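Local structure of isomaltodextranase (Arthrobacter globiformis, 5AWO) at residues 516-530 with 577-591. The protein hydrolyses alpha-1,6-glucosidic linkages of dextran-type polysaccharides, removing successive isomaltose units from the non-reducing ends of the chains. Numbering follows the deposited sequence.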
loop_
_atom_site.group_PDB
_atom_site.type_symbol
_atom_site.label_atom_id
_atom_site.label_comp_id
_atom_site.label_asym_id
_atom_site.label_seq_id
_atom_site.Cartn_x
_atom_site.Cartn_y
_atom_site.Cartn_z
ATOM N N VAL A 516 6.931 -5.083 -14.977
ATOM C CA VAL A 516 5.478 -5.098 -14.770
ATOM C C VAL A 516 5.115 -6.402 -14.113
ATOM O O VAL A 516 5.615 -7.474 -14.489
ATOM C CB VAL A 516 4.691 -4.964 -16.085
ATOM C CG1 VAL A 516 3.185 -4.992 -15.838
ATOM C CG2 VAL A 516 5.077 -3.690 -16.801
ATOM N N THR A 517 4.256 -6.334 -13.100
ATOM C CA THR A 517 3.810 -7.514 -12.375
ATOM C C THR A 517 2.302 -7.668 -12.454
ATOM O O THR A 517 1.541 -6.713 -12.189
ATOM C CB THR A 517 4.253 -7.486 -10.892
ATOM O OG1 THR A 517 5.693 -7.475 -10.829
ATOM C CG2 THR A 517 3.716 -8.637 -10.099
ATOM N N PHE A 518 1.888 -8.882 -12.791
ATOM C CA PHE A 518 0.487 -9.290 -12.896
ATOM C C PHE A 518 0.222 -10.376 -11.876
ATOM O O PHE A 518 1.040 -11.288 -11.691
ATOM C CB PHE A 518 0.172 -9.883 -14.280
ATOM C CG PHE A 518 0.448 -8.967 -15.427
ATOM C CD1 PHE A 518 -0.538 -8.122 -15.921
ATOM C CD2 PHE A 518 1.685 -8.993 -16.064
ATOM C CE1 PHE A 518 -0.304 -7.302 -17.002
ATOM C CE2 PHE A 518 1.930 -8.171 -17.138
ATOM C CZ PHE A 518 0.946 -7.321 -17.618
ATOM N N ALA A 519 -0.940 -10.325 -11.230
ATOM C CA ALA A 519 -1.397 -11.420 -10.416
ATOM C C ALA A 519 -2.378 -12.239 -11.213
ATOM O O ALA A 519 -3.315 -11.710 -11.772
ATOM C CB ALA A 519 -2.069 -10.909 -9.155
ATOM N N VAL A 520 -2.169 -13.551 -11.239
ATOM C CA VAL A 520 -3.021 -14.432 -12.025
ATOM C C VAL A 520 -3.420 -15.625 -11.159
ATOM O O VAL A 520 -2.613 -16.145 -10.398
ATOM C CB VAL A 520 -2.318 -14.913 -13.330
ATOM C CG1 VAL A 520 -1.758 -13.751 -14.122
ATOM C CG2 VAL A 520 -1.226 -15.908 -13.033
ATOM N N GLN A 521 -4.677 -16.035 -11.286
ATOM C CA GLN A 521 -5.213 -17.172 -10.537
ATOM C C GLN A 521 -5.568 -18.273 -11.550
ATOM O O GLN A 521 -6.240 -17.997 -12.542
ATOM C CB GLN A 521 -6.446 -16.738 -9.737
ATOM C CG GLN A 521 -6.877 -17.688 -8.620
ATOM C CD GLN A 521 -6.193 -17.437 -7.280
ATOM O OE1 GLN A 521 -5.454 -16.474 -7.122
ATOM N NE2 GLN A 521 -6.431 -18.321 -6.315
ATOM N N VAL A 522 -5.055 -19.484 -11.316
ATOM C CA VAL A 522 -5.378 -20.669 -12.150
ATOM C C VAL A 522 -5.763 -21.865 -11.265
ATOM O O VAL A 522 -5.427 -21.901 -10.090
ATOM C CB VAL A 522 -4.211 -21.091 -13.088
ATOM C CG1 VAL A 522 -4.004 -20.072 -14.197
ATOM C CG2 VAL A 522 -2.936 -21.305 -12.309
ATOM N N PRO A 523 -6.458 -22.866 -11.840
ATOM C CA PRO A 523 -6.989 -24.007 -11.054
ATOM C C PRO A 523 -6.059 -25.163 -10.607
ATOM O O PRO A 523 -6.413 -25.833 -9.645
ATOM C CB PRO A 523 -8.115 -24.552 -11.942
ATOM C CG PRO A 523 -7.805 -24.078 -13.315
ATOM C CD PRO A 523 -7.092 -22.768 -13.163
ATOM N N HIS A 524 -4.901 -25.386 -11.246
ATOM C CA HIS A 524 -4.011 -26.524 -10.892
ATOM C C HIS A 524 -2.524 -26.250 -11.190
ATOM O O HIS A 524 -2.201 -25.357 -11.955
ATOM C CB HIS A 524 -4.454 -27.787 -11.630
ATOM C CG HIS A 524 -4.497 -27.615 -13.111
ATOM N ND1 HIS A 524 -5.650 -27.274 -13.778
ATOM C CD2 HIS A 524 -3.521 -27.676 -14.047
ATOM C CE1 HIS A 524 -5.390 -27.156 -15.068
ATOM N NE2 HIS A 524 -4.104 -27.390 -15.258
ATOM N N ARG A 525 -1.619 -26.991 -10.549
ATOM C CA ARG A 525 -0.187 -26.884 -10.859
ATOM C C ARG A 525 0.094 -27.399 -12.264
ATOM O O ARG A 525 -0.391 -28.476 -12.630
ATOM C CB ARG A 525 0.655 -27.675 -9.849
ATOM C CG ARG A 525 2.157 -27.668 -10.138
ATOM C CD ARG A 525 2.958 -28.095 -8.914
ATOM N NE ARG A 525 4.369 -27.684 -8.919
ATOM C CZ ARG A 525 5.408 -28.513 -8.737
ATOM N NH1 ARG A 525 5.212 -29.806 -8.507
ATOM N NH2 ARG A 525 6.650 -28.038 -8.760
ATOM N N GLY A 526 0.859 -26.640 -13.052
ATOM C CA GLY A 526 1.197 -27.066 -14.426
ATOM C C GLY A 526 1.547 -25.983 -15.432
ATOM O O GLY A 526 1.913 -24.866 -15.057
ATOM N N SER A 527 1.436 -26.341 -16.720
ATOM C CA SER A 527 1.805 -25.487 -17.863
ATOM C C SER A 527 0.588 -24.823 -18.489
ATOM O O SER A 527 -0.441 -25.473 -18.661
ATOM C CB SER A 527 2.525 -26.325 -18.938
ATOM O OG SER A 527 2.597 -25.639 -20.190
ATOM N N TYR A 528 0.703 -23.527 -18.820
ATOM C CA TYR A 528 -0.396 -22.764 -19.443
ATOM C C TYR A 528 0.110 -21.896 -20.615
ATOM O O TYR A 528 1.264 -21.454 -20.611
ATOM C CB TYR A 528 -1.104 -21.860 -18.388
ATOM C CG TYR A 528 -1.714 -22.578 -17.183
ATOM C CD1 TYR A 528 -0.926 -23.004 -16.141
ATOM C CD2 TYR A 528 -3.091 -22.810 -17.083
ATOM C CE1 TYR A 528 -1.465 -23.646 -15.043
ATOM C CE2 TYR A 528 -3.650 -23.459 -15.986
ATOM C CZ TYR A 528 -2.823 -23.882 -14.957
ATOM O OH TYR A 528 -3.316 -24.536 -13.824
ATOM N N ALA A 529 -0.765 -21.636 -21.588
ATOM C CA ALA A 529 -0.468 -20.805 -22.778
ATOM C C ALA A 529 -0.595 -19.272 -22.574
ATOM O O ALA A 529 -1.685 -18.759 -22.283
ATOM C CB ALA A 529 -1.360 -21.216 -23.925
ATOM N N ILE A 530 0.495 -18.542 -22.804
ATOM C CA ILE A 530 0.516 -17.082 -22.591
ATOM C C ILE A 530 0.780 -16.292 -23.874
ATOM O O ILE A 530 1.522 -16.750 -24.745
ATOM C CB ILE A 530 1.539 -16.696 -21.508
ATOM C CG1 ILE A 530 1.548 -15.180 -21.274
ATOM C CG2 ILE A 530 2.953 -17.169 -21.861
ATOM C CD1 ILE A 530 2.163 -14.796 -19.953
ATOM N N ASP A 577 3.981 -15.297 -28.529
ATOM C CA ASP A 577 3.390 -16.469 -27.917
ATOM C C ASP A 577 4.386 -17.133 -27.004
ATOM O O ASP A 577 5.598 -17.129 -27.270
ATOM C CB ASP A 577 2.981 -17.484 -28.985
ATOM C CG ASP A 577 1.902 -16.973 -29.900
ATOM O OD1 ASP A 577 1.296 -15.913 -29.621
ATOM O OD2 ASP A 577 1.652 -17.645 -30.921
ATOM N N GLY A 578 3.877 -17.745 -25.945
ATOM C CA GLY A 578 4.707 -18.492 -25.050
ATOM C C GLY A 578 3.967 -19.521 -24.241
ATOM O O GLY A 578 2.757 -19.711 -24.383
ATOM N N THR A 579 4.732 -20.180 -23.392
ATOM C CA THR A 579 4.249 -21.181 -22.480
ATOM C C THR A 579 4.837 -20.843 -21.131
ATOM O O THR A 579 6.038 -20.616 -21.005
ATOM C CB THR A 579 4.740 -22.586 -22.893
ATOM O OG1 THR A 579 4.062 -22.987 -24.078
ATOM C CG2 THR A 579 4.474 -23.614 -21.795
ATOM N N ILE A 580 3.992 -20.843 -20.113
ATOM C CA ILE A 580 4.428 -20.515 -18.778
ATOM C C ILE A 580 3.867 -21.570 -17.834
ATOM O O ILE A 580 2.709 -21.968 -17.970
ATOM C CB ILE A 580 3.991 -19.071 -18.422
ATOM C CG1 ILE A 580 4.688 -18.587 -17.158
ATOM C CG2 ILE A 580 2.475 -18.969 -18.303
ATOM C CD1 ILE A 580 4.529 -17.092 -16.929
ATOM N N THR A 581 4.693 -22.068 -16.926
ATOM C CA THR A 581 4.231 -23.008 -15.922
ATOM C C THR A 581 3.646 -22.200 -14.764
ATOM O O THR A 581 4.402 -21.538 -14.057
ATOM C CB THR A 581 5.332 -24.020 -15.476
ATOM O OG1 THR A 581 6.520 -23.365 -14.988
ATOM C CG2 THR A 581 5.728 -24.896 -16.668
ATOM N N LEU A 582 2.309 -22.237 -14.632
ATOM C CA LEU A 582 1.567 -21.606 -13.502
ATOM C C LEU A 582 1.009 -22.681 -12.574
ATOM O O LEU A 582 0.627 -23.773 -13.019
ATOM C CB LEU A 582 0.414 -20.722 -14.008
ATOM C CG LEU A 582 0.729 -19.670 -15.056
ATOM C CD1 LEU A 582 -0.547 -19.054 -15.594
ATOM C CD2 LEU A 582 1.672 -18.605 -14.509
ATOM N N ASP A 583 0.970 -22.389 -11.275
ATOM C CA ASP A 583 0.469 -23.327 -10.281
ATOM C C ASP A 583 -0.982 -22.975 -9.967
ATOM O O ASP A 583 -1.440 -21.897 -10.332
ATOM C CB ASP A 583 1.354 -23.333 -9.007
ATOM C CG ASP A 583 2.657 -24.147 -9.166
ATOM O OD1 ASP A 583 2.798 -24.855 -10.176
ATOM O OD2 ASP A 583 3.561 -24.124 -8.261
ATOM N N ALA A 584 -1.716 -23.906 -9.354
ATOM C CA ALA A 584 -3.099 -23.665 -8.966
ATOM C C ALA A 584 -3.116 -22.473 -8.016
ATOM O O ALA A 584 -2.303 -22.402 -7.123
ATOM C CB ALA A 584 -3.689 -24.867 -8.246
ATOM N N GLY A 585 -4.057 -21.576 -8.216
ATOM C CA GLY A 585 -4.232 -20.450 -7.318
ATOM C C GLY A 585 -3.369 -19.310 -7.786
ATOM O O GLY A 585 -3.239 -19.097 -8.981
ATOM N N LEU A 586 -2.772 -18.600 -6.829
ATOM C CA LEU A 586 -2.193 -17.289 -7.088
ATOM C C LEU A 586 -0.759 -17.389 -7.584
ATOM O O LEU A 586 0.090 -17.962 -6.913
ATOM C CB LEU A 586 -2.211 -16.439 -5.809
ATOM C CG LEU A 586 -1.555 -15.047 -5.918
ATOM C CD1 LEU A 586 -2.256 -14.124 -6.909
ATOM C CD2 LEU A 586 -1.519 -14.422 -4.530
ATOM N N ASN A 587 -0.513 -16.762 -8.727
ATOM C CA ASN A 587 0.831 -16.630 -9.262
ATOM C C ASN A 587 1.092 -15.167 -9.551
ATOM O O ASN A 587 0.191 -14.459 -10.018
ATOM C CB ASN A 587 0.984 -17.425 -10.580
ATOM C CG ASN A 587 0.774 -18.912 -10.393
ATOM O OD1 ASN A 587 1.724 -19.668 -10.097
ATOM N ND2 ASN A 587 -0.478 -19.336 -10.511
ATOM N N LEU A 588 2.322 -14.730 -9.316
ATOM C CA LEU A 588 2.763 -13.420 -9.764
ATOM C C LEU A 588 3.608 -13.586 -11.014
ATOM O O LEU A 588 4.666 -14.241 -10.957
ATOM C CB LEU A 588 3.559 -12.702 -8.675
ATOM C CG LEU A 588 2.793 -12.251 -7.420
ATOM C CD1 LEU A 588 1.578 -11.408 -7.793
ATOM C CD2 LEU A 588 2.369 -13.395 -6.518
ATOM N N VAL A 589 3.140 -13.037 -12.121
ATOM C CA VAL A 589 3.852 -13.120 -13.394
ATOM C C VAL A 589 4.460 -11.757 -13.618
ATOM O O VAL A 589 3.735 -10.760 -13.783
ATOM C CB VAL A 589 2.912 -13.532 -14.549
ATOM C CG1 VAL A 589 3.662 -13.547 -15.874
ATOM C CG2 VAL A 589 2.312 -14.906 -14.278
ATOM N N THR A 590 5.787 -11.710 -13.596
ATOM C CA THR A 590 6.557 -10.493 -13.754
ATOM C C THR A 590 7.377 -10.544 -15.039
ATOM O O THR A 590 8.086 -11.532 -15.293
ATOM C CB THR A 590 7.435 -10.249 -12.516
ATOM O OG1 THR A 590 6.564 -10.021 -11.384
ATOM C CG2 THR A 590 8.370 -9.066 -12.674
ATOM N N ILE A 591 7.272 -9.476 -15.810
ATOM C CA ILE A 591 8.013 -9.273 -17.064
ATOM C C ILE A 591 8.800 -7.984 -16.938
ATOM O O ILE A 591 8.228 -6.950 -16.594
ATOM C CB ILE A 591 7.089 -9.248 -18.316
ATOM C CG1 ILE A 591 7.897 -8.924 -19.582
ATOM C CG2 ILE A 591 5.922 -8.270 -18.154
ATOM C CD1 ILE A 591 7.165 -9.220 -20.887
HETATM O O HOH W 1 6.391 -25.238 -8.812
#
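Val520 meets Asn587, and Tyr528 meets Ile580, in two antiparallel ladders, one in each sheet of the beta-sandwich of the CBM35-type carbohydrate-binding module. The strands 516-522 and 585-591, whose N-to-C directions are 149° apart, share paired backbone bonds, such as Val520 N to Asn587 O at 2.8 Å; the strands 526-530 and 577-582 form a second ladder with the register shifted by one, paired in both directions at Tyr528-Ile580 and Ile530-Gly578. Val520 CG2 touches Val589 CG2 within its own sheet (3.9 Å) and Leu582 CD1 across the sandwich (4.1 Å), consistent with these side chains lying in the interior. Leu582 in turn lies obliquely against Tyr528, its CB 3.4 Å from Tyr528 CD1, while Val522 CG1 sits over one face of that ring, offset toward the rim. On the other face of the first ladder, the hydroxyls Thr517 OG1 and Thr590 OG1 are hydrogen-bonded at 2.7 Å. Gln521, its CG anti to the backbone N (chi1 -163°) and its chain bent at chi2, folds its amide over Gly585, with NE2 3.2 Å from Gly585 CA and OE1 beside Leu586 CA. An alanine here would remove that amide and is likely to leave the backbone of Gly585 and Leu586 less covered. Farther out, Leu582 packs on Leu608, Phe518 on Ile606 and Ile591 on Leu603, all of strand 601-609. At the turns, water 1 accepts from Arg525 NH2 and donates to Asp583 OD2, linking the two loops. Behind them, the Asn587 amide reaches back to the sheet-to-sheet connection at Asp583: its OD1, with the donor tilted from the amide plane, accepts from Asp583 N at 3.1 Å in a nearly straight bond (170°).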